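Side-chain contacts in cytoplasmic export protein 1 (Saccharomyces cerevisiae, PDB 3VWA), which takes part in nuclear tRNA export, binds tRNA and may pass aminoacylated tRNAs from export receptors at the nuclear pore complex to the translation machinery: residues Gln115-Leu120 against Glu223-Arg228; Gly108-Ile113 against Lys206-Asn211; Leu193-Leu198 against Asn213-Gly218. All coordinates share one frame; numbering follows the deposited sequence.

Contact 1: residues Gln115-Leu120 against Glu223-Arg228; sequences QLLATL and ENFRKR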
loop_
_atom_site.group_PDB
_atom_site.type_symbol
_atom_site.label_atom_id
_atom_site.label_comp_id
_atom_site.label_asym_id
_atom_site.label_seq_id
_atom_site.Cartn_x
_atom_site.Cartn_y
_atom_site.Cartn_z
ATOM N N GLN A 115 22.748 -0.711 -4.100
ATOM C CA GLN A 115 22.690 -1.583 -2.951
ATOM C C GLN A 115 23.566 -2.818 -3.176
ATOM O O GLN A 115 24.240 -3.270 -2.255
ATOM C CB GLN A 115 21.244 -1.965 -2.647
ATOM C CG GLN A 115 20.423 -0.815 -2.085
ATOM C CD GLN A 115 18.949 -0.984 -2.321
ATOM O OE1 GLN A 115 18.516 -1.914 -3.008
ATOM N NE2 GLN A 115 18.152 -0.087 -1.741
ATOM N N LEU A 116 23.609 -3.316 -4.417
ATOM C CA LEU A 116 24.419 -4.483 -4.753
ATOM C C LEU A 116 25.908 -4.122 -4.670
ATOM O O LEU A 116 26.720 -4.943 -4.250
ATOM C CB LEU A 116 24.080 -4.983 -6.168
ATOM C CG LEU A 116 22.699 -5.552 -6.421
ATOM C CD1 LEU A 116 22.690 -6.096 -7.835
ATOM C CD2 LEU A 116 22.348 -6.701 -5.468
ATOM N N LEU A 117 26.246 -2.889 -5.049
ATOM C CA LEU A 117 27.605 -2.395 -4.955
ATOM C C LEU A 117 28.088 -2.232 -3.509
ATOM O O LEU A 117 29.230 -2.532 -3.205
ATOM C CB LEU A 117 27.749 -1.091 -5.771
ATOM C CG LEU A 117 27.646 -1.318 -7.307
ATOM C CD1 LEU A 117 27.405 -0.015 -8.071
ATOM C CD2 LEU A 117 28.916 -1.948 -7.888
ATOM N N ALA A 118 27.266 -1.741 -2.596
ATOM C CA ALA A 118 27.754 -1.633 -1.211
ATOM C C ALA A 118 28.077 -3.049 -0.676
ATOM O O ALA A 118 29.068 -3.230 0.048
ATOM C CB ALA A 118 26.709 -0.965 -0.322
ATOM N N THR A 119 27.257 -4.039 -1.062
ATOM C CA THR A 119 27.477 -5.400 -0.626
ATOM C C THR A 119 28.761 -6.016 -1.191
ATOM O O THR A 119 29.526 -6.624 -0.444
ATOM C CB THR A 119 26.318 -6.262 -1.005
ATOM O OG1 THR A 119 25.146 -5.633 -0.484
ATOM C CG2 THR A 119 26.527 -7.692 -0.431
ATOM N N LEU A 120 28.988 -5.823 -2.485
ATOM C CA LEU A 120 30.232 -6.258 -3.139
ATOM C C LEU A 120 31.465 -5.505 -2.611
ATOM O O LEU A 120 32.604 -5.996 -2.711
ATOM C CB LEU A 120 30.096 -6.104 -4.674
ATOM C CG LEU A 120 29.004 -7.010 -5.286
ATOM C CD1 LEU A 120 28.563 -6.584 -6.687
ATOM C CD2 LEU A 120 29.384 -8.492 -5.272
ATOM N N GLU A 223 35.445 -2.229 -6.647
ATOM C CA GLU A 223 35.615 -1.009 -5.834
ATOM C C GLU A 223 36.024 0.175 -6.717
ATOM O O GLU A 223 35.630 1.306 -6.457
ATOM C CB GLU A 223 36.610 -1.208 -4.694
ATOM C CG GLU A 223 38.033 -0.896 -5.106
ATOM C CD GLU A 223 39.017 -0.874 -3.952
ATOM O OE1 GLU A 223 38.691 -0.301 -2.876
ATOM O OE2 GLU A 223 40.127 -1.422 -4.149
ATOM N N ASN A 224 36.787 -0.102 -7.771
ATOM C CA ASN A 224 37.233 0.952 -8.678
ATOM C C ASN A 224 36.037 1.419 -9.474
ATOM O O ASN A 224 35.820 2.615 -9.612
ATOM C CB ASN A 224 38.331 0.436 -9.607
ATOM C CG ASN A 224 39.068 1.559 -10.325
ATOM O OD1 ASN A 224 39.012 1.674 -11.557
ATOM N ND2 ASN A 224 39.779 2.397 -9.550
ATOM N N PHE A 225 35.236 0.457 -9.962
ATOM C CA PHE A 225 34.014 0.741 -10.726
ATOM C C PHE A 225 33.062 1.579 -9.894
ATOM O O PHE A 225 32.437 2.508 -10.393
ATOM C CB PHE A 225 33.373 -0.571 -11.164
ATOM C CG PHE A 225 32.031 -0.428 -11.816
ATOM C CD1 PHE A 225 31.924 -0.176 -13.183
ATOM C CD2 PHE A 225 30.850 -0.608 -11.066
ATOM C CE1 PHE A 225 30.681 -0.065 -13.801
ATOM C CE2 PHE A 225 29.605 -0.492 -11.679
ATOM C CZ PHE A 225 29.519 -0.226 -13.049
ATOM N N ARG A 226 33.021 1.289 -8.605
ATOM C CA ARG A 226 32.151 1.991 -7.680
ATOM C C ARG A 226 32.502 3.511 -7.535
ATOM O O ARG A 226 31.634 4.370 -7.595
ATOM C CB ARG A 226 32.254 1.274 -6.348
ATOM C CG ARG A 226 31.191 1.650 -5.360
ATOM C CD ARG A 226 31.183 0.670 -4.220
ATOM N NE ARG A 226 30.282 1.189 -3.206
ATOM C CZ ARG A 226 30.386 0.912 -1.917
ATOM N NH1 ARG A 226 29.512 1.439 -1.055
ATOM N NH2 ARG A 226 31.369 0.103 -1.504
ATOM N N LYS A 227 33.771 3.830 -7.317
ATOM C CA LYS A 227 34.216 5.223 -7.221
ATOM C C LYS A 227 33.965 6.021 -8.504
ATOM O O LYS A 227 33.787 7.221 -8.431
ATOM C CB LYS A 227 35.708 5.309 -6.857
ATOM C CG LYS A 227 36.111 4.344 -5.762
ATOM C CD LYS A 227 37.322 4.810 -4.971
ATOM C CE LYS A 227 37.507 3.926 -3.732
ATOM N NZ LYS A 227 38.796 4.188 -3.029
ATOM N N ARG A 228 33.951 5.362 -9.665
ATOM C CA ARG A 228 33.761 6.068 -10.942
ATOM C C ARG A 228 32.310 6.480 -11.092
ATOM O O ARG A 228 31.978 7.651 -11.384
ATOM C CB ARG A 228 34.212 5.192 -12.123
ATOM C CG ARG A 228 35.717 5.030 -12.163
ATOM C CD ARG A 228 36.156 3.901 -13.077
ATOM N NE ARG A 228 37.603 3.911 -13.298
ATOM C CZ ARG A 228 38.203 4.197 -14.457
ATOM N NH1 ARG A 228 37.493 4.485 -15.539
ATOM N NH2 ARG A 228 39.527 4.171 -14.543
HETATM O O HOH W 1 30.767 -1.114 0.767
#
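Leu-117 and Ala-118 meet Phe-225 and Arg-226 where two helices of the N-terminal, kinase-like part pack together, consistent with its mainly helical lobe. The axes of the two short segments approach to 10.2 Å and their N-to-C directions differ by 139°, so the helices run roughly antiparallel.

Leu-117 supplies the apolar part. Its CG stands anti to its own carbonyl carbon, and methyl CD2 comes to the edge of the Phe-225 ring, in the ring plane, 4.0 Å from CD2 of Phe-225. The two side chains cross at about a right angle. Phe-225 also touches Ile-195 of helix 186-198 and Ile-215 of helix 209-216.

Arg-226 reaches over the other helix instead. With CG anti to the backbone N (chi1 -166°) and the chain extended from CG to NE, its CD passes CB of Leu-117 at 4.2 Å. The guanidinium then lies over the backbone: Leu-117 O and Ala-118 CA sit on one and the same face, with NH1 of Arg-226 3.5 Å from CA of Ala-118. A single water completes the junction, accepting from Arg-226 NH2 at 2.6 Å and donating to Ala-118 O at 2.8 Å.

Contact 2: residues Gly108-Ile113 against Lys206-Asn211; sequences GVELGI and KDWIVN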
loop_
_atom_site.group_PDB
_atom_site.type_symbol
_atom_site.label_atom_id
_atom_site.label_comp_id
_atom_site.label_asym_id
_atom_site.label_seq_id
_atom_site.Cartn_x
_atom_site.Cartn_y
_atom_site.Cartn_z
ATOM N N GLY A 108 14.976 3.842 -9.654
ATOM C CA GLY A 108 14.790 2.551 -8.970
ATOM C C GLY A 108 15.907 1.568 -9.230
ATOM O O GLY A 108 16.537 1.028 -8.280
ATOM N N VAL A 109 16.135 1.302 -10.533
ATOM C CA VAL A 109 17.060 0.274 -10.993
ATOM C C VAL A 109 18.460 0.708 -10.512
ATOM O O VAL A 109 19.240 -0.104 -10.030
ATOM C CB VAL A 109 17.025 0.157 -12.577
ATOM C CG1 VAL A 109 18.084 -0.823 -13.126
ATOM C CG2 VAL A 109 15.646 -0.231 -13.096
ATOM N N GLU A 110 18.761 1.992 -10.634
ATOM C CA GLU A 110 20.039 2.521 -10.239
ATOM C C GLU A 110 20.228 2.416 -8.707
ATOM O O GLU A 110 21.308 2.121 -8.236
ATOM C CB GLU A 110 20.191 4.005 -10.681
ATOM C CG GLU A 110 20.469 4.251 -12.173
ATOM C CD GLU A 110 20.186 5.692 -12.598
ATOM O OE1 GLU A 110 20.448 6.629 -11.789
ATOM O OE2 GLU A 110 19.703 5.885 -13.738
ATOM N N LEU A 111 19.178 2.701 -7.959
ATOM C CA LEU A 111 19.177 2.497 -6.502
ATOM C C LEU A 111 19.486 1.043 -6.134
ATOM O O LEU A 111 20.330 0.800 -5.294
ATOM C CB LEU A 111 17.852 2.959 -5.900
ATOM C CG LEU A 111 17.738 3.362 -4.406
ATOM C CD1 LEU A 111 16.762 2.465 -3.694
ATOM C CD2 LEU A 111 19.042 3.506 -3.620
ATOM N N GLY A 112 18.879 0.073 -6.818
ATOM C CA GLY A 112 19.150 -1.339 -6.480
ATOM C C GLY A 112 20.578 -1.706 -6.798
ATOM O O GLY A 112 21.285 -2.359 -6.025
ATOM N N ILE A 113 21.044 -1.227 -7.938
ATOM C CA ILE A 113 22.446 -1.456 -8.317
ATOM C C ILE A 113 23.382 -0.896 -7.260
ATOM O O ILE A 113 24.389 -1.519 -6.934
ATOM C CB ILE A 113 22.748 -0.813 -9.680
ATOM C CG1 ILE A 113 22.104 -1.678 -10.780
ATOM C CG2 ILE A 113 24.236 -0.697 -9.921
ATOM C CD1 ILE A 113 22.122 -0.991 -12.145
ATOM N N LYS A 206 24.413 7.059 -20.367
ATOM C CA LYS A 206 25.508 7.399 -21.281
ATOM C C LYS A 206 26.809 7.420 -20.508
ATOM O O LYS A 206 27.780 6.779 -20.912
ATOM C CB LYS A 206 25.252 8.768 -21.920
ATOM C CG LYS A 206 24.451 8.747 -23.211
ATOM C CD LYS A 206 23.333 7.707 -23.215
ATOM C CE LYS A 206 23.094 7.148 -24.616
ATOM N NZ LYS A 206 24.374 6.862 -25.337
ATOM N N ASP A 207 26.796 8.102 -19.362
ATOM C CA ASP A 207 28.006 8.251 -18.551
ATOM C C ASP A 207 28.357 6.999 -17.749
ATOM O O ASP A 207 29.314 7.005 -16.962
ATOM C CB ASP A 207 27.949 9.499 -17.653
ATOM C CG ASP A 207 26.751 9.503 -16.716
ATOM O OD1 ASP A 207 26.568 10.497 -15.985
ATOM O OD2 ASP A 207 25.978 8.531 -16.726
ATOM N N TRP A 208 27.599 5.926 -17.950
ATOM C CA TRP A 208 27.965 4.636 -17.360
ATOM C C TRP A 208 28.450 3.662 -18.393
ATOM O O TRP A 208 28.916 2.578 -18.054
ATOM C CB TRP A 208 26.780 4.032 -16.588
ATOM C CG TRP A 208 26.474 4.726 -15.262
ATOM C CD1 TRP A 208 26.925 5.985 -14.809
ATOM C CD2 TRP A 208 25.625 4.232 -14.193
ATOM N NE1 TRP A 208 26.433 6.262 -13.545
ATOM C CE2 TRP A 208 25.657 5.255 -13.118
ATOM C CE3 TRP A 208 24.882 3.060 -13.992
ATOM C CZ2 TRP A 208 24.941 5.093 -11.924
ATOM C CZ3 TRP A 208 24.182 2.912 -12.776
ATOM C CH2 TRP A 208 24.196 3.906 -11.790
ATOM N N ILE A 209 28.322 4.020 -19.674
ATOM C CA ILE A 209 28.648 3.057 -20.722
ATOM C C ILE A 209 30.065 2.500 -20.598
ATOM O O ILE A 209 30.283 1.287 -20.675
ATOM C CB ILE A 209 28.363 3.598 -22.144
ATOM C CG1 ILE A 209 26.891 3.372 -22.500
ATOM C CG2 ILE A 209 29.220 2.869 -23.160
ATOM C CD1 ILE A 209 26.427 4.125 -23.742
ATOM N N VAL A 210 31.033 3.365 -20.354
ATOM C CA VAL A 210 32.401 2.901 -20.475
ATOM C C VAL A 210 32.738 2.115 -19.235
ATOM O O VAL A 210 33.377 1.050 -19.315
ATOM C CB VAL A 210 33.401 4.047 -20.679
ATOM C CG1 VAL A 210 34.809 3.571 -20.356
ATOM C CG2 VAL A 210 33.303 4.580 -22.109
ATOM N N ASN A 211 32.336 2.650 -18.092
ATOM C CA ASN A 211 32.601 1.982 -16.833
ATOM C C ASN A 211 32.085 0.542 -16.844
ATOM O O ASN A 211 32.827 -0.387 -16.523
ATOM C CB ASN A 211 32.058 2.809 -15.667
ATOM C CG ASN A 211 32.839 4.108 -15.479
ATOM O OD1 ASN A 211 34.060 4.104 -15.547
ATOM N ND2 ASN A 211 32.140 5.221 -15.251
#
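Glu-110 and Ile-113, one helical turn apart on helix 106-122, meet the indole of Trp-208 in segment 206-211. The nearest CA atoms, those of Glu-110 and Trp-208, are 10.9 Å apart, so the link is made by the side chains and lies in the buried interior of the kinase-like domain's helical part.

Van der Waals contact comes from the benzene half of the indole. Glu-110 CG stands anti to the carbonyl carbon (chi1 -76°) with the chain extended beyond it, which puts this methylene 3.8 Å from Trp-208 CH2 while the carboxylate continues past. Ile-113 comes in at the ring edge, near its plane, with CD1 4.5 Å from Trp-208 CZ3, a loose touch.

Polar contacts lie outside the pair. Glu-110 OE2 forms a salt bridge with Lys-106, and OE1 accepts a hydrogen bond from Asn-238 ND2. In the five-membered half of the indole, NE1 donates a hydrogen bond to Thr-232 OG1. The carboxylate plane stands 57° from the ring plane.

The alkyl stem of Glu-110 thus packs on the indole while both carboxylate oxygens are engaged, an environment that would probably favour the ionised form despite burial.

Contact 3: residues Leu193-Leu198 against Asn213-Gly218; sequences LLIKSL and NMISDG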
loop_
_atom_site.group_PDB
_atom_site.type_symbol
_atom_site.label_atom_id
_atom_site.label_comp_id
_atom_site.label_asym_id
_atom_site.label_seq_id
_atom_site.Cartn_x
_atom_site.Cartn_y
_atom_site.Cartn_z
ATOM N N LEU A 193 27.784 -8.335 -16.638
ATOM C CA LEU A 193 26.653 -9.112 -17.148
ATOM C C LEU A 193 25.324 -8.763 -16.456
ATOM O O LEU A 193 24.312 -8.525 -17.133
ATOM C CB LEU A 193 26.960 -10.620 -17.041
ATOM C CG LEU A 193 27.773 -11.297 -18.151
ATOM C CD1 LEU A 193 28.645 -12.438 -17.629
ATOM C CD2 LEU A 193 26.811 -11.820 -19.205
ATOM N N LEU A 194 25.321 -8.717 -15.117
ATOM C CA LEU A 194 24.099 -8.418 -14.339
ATOM C C LEU A 194 23.543 -7.044 -14.605
ATOM O O LEU A 194 22.339 -6.877 -14.804
ATOM C CB LEU A 194 24.408 -8.442 -12.852
ATOM C CG LEU A 194 23.450 -9.223 -11.943
ATOM C CD1 LEU A 194 23.555 -8.621 -10.568
ATOM C CD2 LEU A 194 21.990 -9.348 -12.385
ATOM N N ILE A 195 24.417 -6.043 -14.561
ATOM C CA ILE A 195 24.000 -4.670 -14.847
ATOM C C ILE A 195 23.459 -4.559 -16.264
ATOM O O ILE A 195 22.438 -3.905 -16.496
ATOM C CB ILE A 195 25.145 -3.671 -14.625
ATOM C CG1 ILE A 195 25.382 -3.470 -13.118
ATOM C CG2 ILE A 195 24.827 -2.352 -15.326
ATOM C CD1 ILE A 195 26.646 -2.693 -12.758
ATOM N N LYS A 196 24.097 -5.233 -17.209
ATOM C CA LYS A 196 23.579 -5.209 -18.586
ATOM C C LYS A 196 22.230 -5.879 -18.647
ATOM O O LYS A 196 21.368 -5.418 -19.400
ATOM C CB LYS A 196 24.559 -5.858 -19.567
ATOM C CG LYS A 196 25.729 -4.911 -19.881
ATOM C CD LYS A 196 26.566 -5.369 -21.052
ATOM C CE LYS A 196 27.506 -6.470 -20.628
ATOM N NZ LYS A 196 28.338 -7.006 -21.737
ATOM N N SER A 197 22.027 -6.934 -17.846
ATOM C CA SER A 197 20.720 -7.611 -17.843
ATOM C C SER A 197 19.646 -6.744 -17.173
ATOM O O SER A 197 18.484 -6.821 -17.538
ATOM C CB SER A 197 20.761 -8.984 -17.158
ATOM O OG SER A 197 21.950 -9.683 -17.463
ATOM N N LEU A 198 20.045 -5.935 -16.191
ATOM C CA LEU A 198 19.124 -5.033 -15.500
ATOM C C LEU A 198 18.674 -3.876 -16.371
ATOM O O LEU A 198 17.524 -3.444 -16.273
ATOM C CB LEU A 198 19.775 -4.474 -14.223
ATOM C CG LEU A 198 19.783 -5.508 -13.076
ATOM C CD1 LEU A 198 20.777 -5.230 -11.960
ATOM C CD2 LEU A 198 18.377 -5.677 -12.497
ATOM N N ASN A 213 31.509 -1.374 -19.380
ATOM C CA ASN A 213 32.280 -2.156 -20.341
ATOM C C ASN A 213 33.571 -2.636 -19.754
ATOM O O ASN A 213 33.983 -3.762 -19.979
ATOM C CB ASN A 213 32.591 -1.348 -21.581
ATOM C CG ASN A 213 31.467 -1.367 -22.540
ATOM O OD1 ASN A 213 30.602 -2.232 -22.467
ATOM N ND2 ASN A 213 31.454 -0.414 -23.454
HETATM N N MSE A 214 34.201 -1.762 -18.991
HETATM C CA MSE A 214 35.436 -2.073 -18.312
HETATM C C MSE A 214 35.259 -3.276 -17.412
HETATM O O MSE A 214 36.018 -4.244 -17.522
HETATM C CB MSE A 214 35.823 -0.829 -17.543
HETATM C CG MSE A 214 36.246 0.286 -18.505
HETATM SE SE MSE A 214 37.198 1.630 -17.415
HETATM C CE MSE A 214 38.230 2.608 -18.808
ATOM N N ILE A 215 34.256 -3.250 -16.534
ATOM C CA ILE A 215 34.061 -4.372 -15.614
ATOM C C ILE A 215 33.603 -5.601 -16.394
ATOM O O ILE A 215 33.899 -6.728 -16.013
ATOM C CB ILE A 215 33.065 -4.088 -14.449
ATOM C CG1 ILE A 215 31.660 -3.720 -14.939
ATOM C CG2 ILE A 215 33.578 -3.014 -13.531
ATOM C CD1 ILE A 215 30.640 -3.654 -13.814
ATOM N N SER A 216 32.907 -5.376 -17.498
ATOM C CA SER A 216 32.389 -6.469 -18.328
ATOM C C SER A 216 33.511 -7.291 -18.928
ATOM O O SER A 216 33.347 -8.479 -19.159
ATOM C CB SER A 216 31.477 -5.957 -19.433
ATOM O OG SER A 216 30.139 -6.004 -19.012
ATOM N N ASP A 217 34.649 -6.639 -19.146
ATOM C CA ASP A 217 35.850 -7.279 -19.669
ATOM C C ASP A 217 36.887 -7.475 -18.590
ATOM O O ASP A 217 38.026 -7.804 -18.906
ATOM C CB ASP A 217 36.445 -6.422 -20.787
ATOM C CG ASP A 217 35.514 -6.296 -21.944
ATOM O OD1 ASP A 217 35.432 -5.210 -22.544
ATOM O OD2 ASP A 217 34.824 -7.289 -22.206
ATOM N N GLY A 218 36.509 -7.232 -17.334
ATOM C CA GLY A 218 37.371 -7.528 -16.193
ATOM C C GLY A 218 38.627 -6.677 -16.129
ATOM O O GLY A 218 39.628 -7.066 -15.526
#
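Lys-196 stretches across to Ser-216, joining the end of helix 186-198 to the end of helix 209-216, where the CA atoms of Leu-193 and Ser-216 come within 6.4 Å. Lys-196 CB points toward the other segment but is still 5.6 Å from Ser-216 OG. With chi1 at -77°, CG stands anti to the carbonyl carbon and carries the chain forward, so that Lys-196 CG is 4.6 Å from Ser-216 OG. At Lys-196 CD the gap to Ser-216 OG has closed to 4.2 Å, and there the lysine bends, chi3 being -79°. That turn brings Lys-196 CE to 3.1 Å from Ser-216 OG, a tight approach. Lys-196 NZ follows at 3.4 Å from Ser-216 OG, yet the angle is too poor for a hydrogen bond. Ser-216 OG has a weak hydrogen bond to Val-212 O in its own helix, and Val-212 also touches the lysine side chain. Lys-196 NZ is 6.5 Å from Asp-217 OD2, so any attraction between the two would be long-range.

Deeper in, Ile-195 CD1 meets Ile-215 CD1 at 4.2 Å, methyl to methyl; both isoleucines are buried, whereas Lys-196 is exposed.

Just past this junction, Lys-219 N bonds to Met-214 O and Gly-218 N, weakly, to Ile-215 O. With Gly-218 at positive phi as the C-prime residue, this is a Schellman motif, a characteristic helix C-terminus, here in the helical portion of the kinase-like region.

All three contacts lie in one helical block of the kinase-like domain, with their centres about 28 to 34 Å from the centre of the chain and outside the two HEAT repeats, 381-419 and 494-530. Centres of contacts 1 and 2 are about 11 Å apart, of contacts 2 and 3 about 10 Å, and of contacts 1 and 3 about 13 Å. Helix 106-122 serves contacts 1 and 2; segment 206-211 runs on into helix 209-216, which carries contact 3. Phe-225 CE1 lies 3.4 Å from Asn-211 C, Leu-116 CD1 3.8 Å from Leu-194 CD1, and Ile-113 CD1 4.2 Å from Ile-195 CG1. Along the chain, contact 3 nests within contact 1, whereas contact 2 interleaves with both.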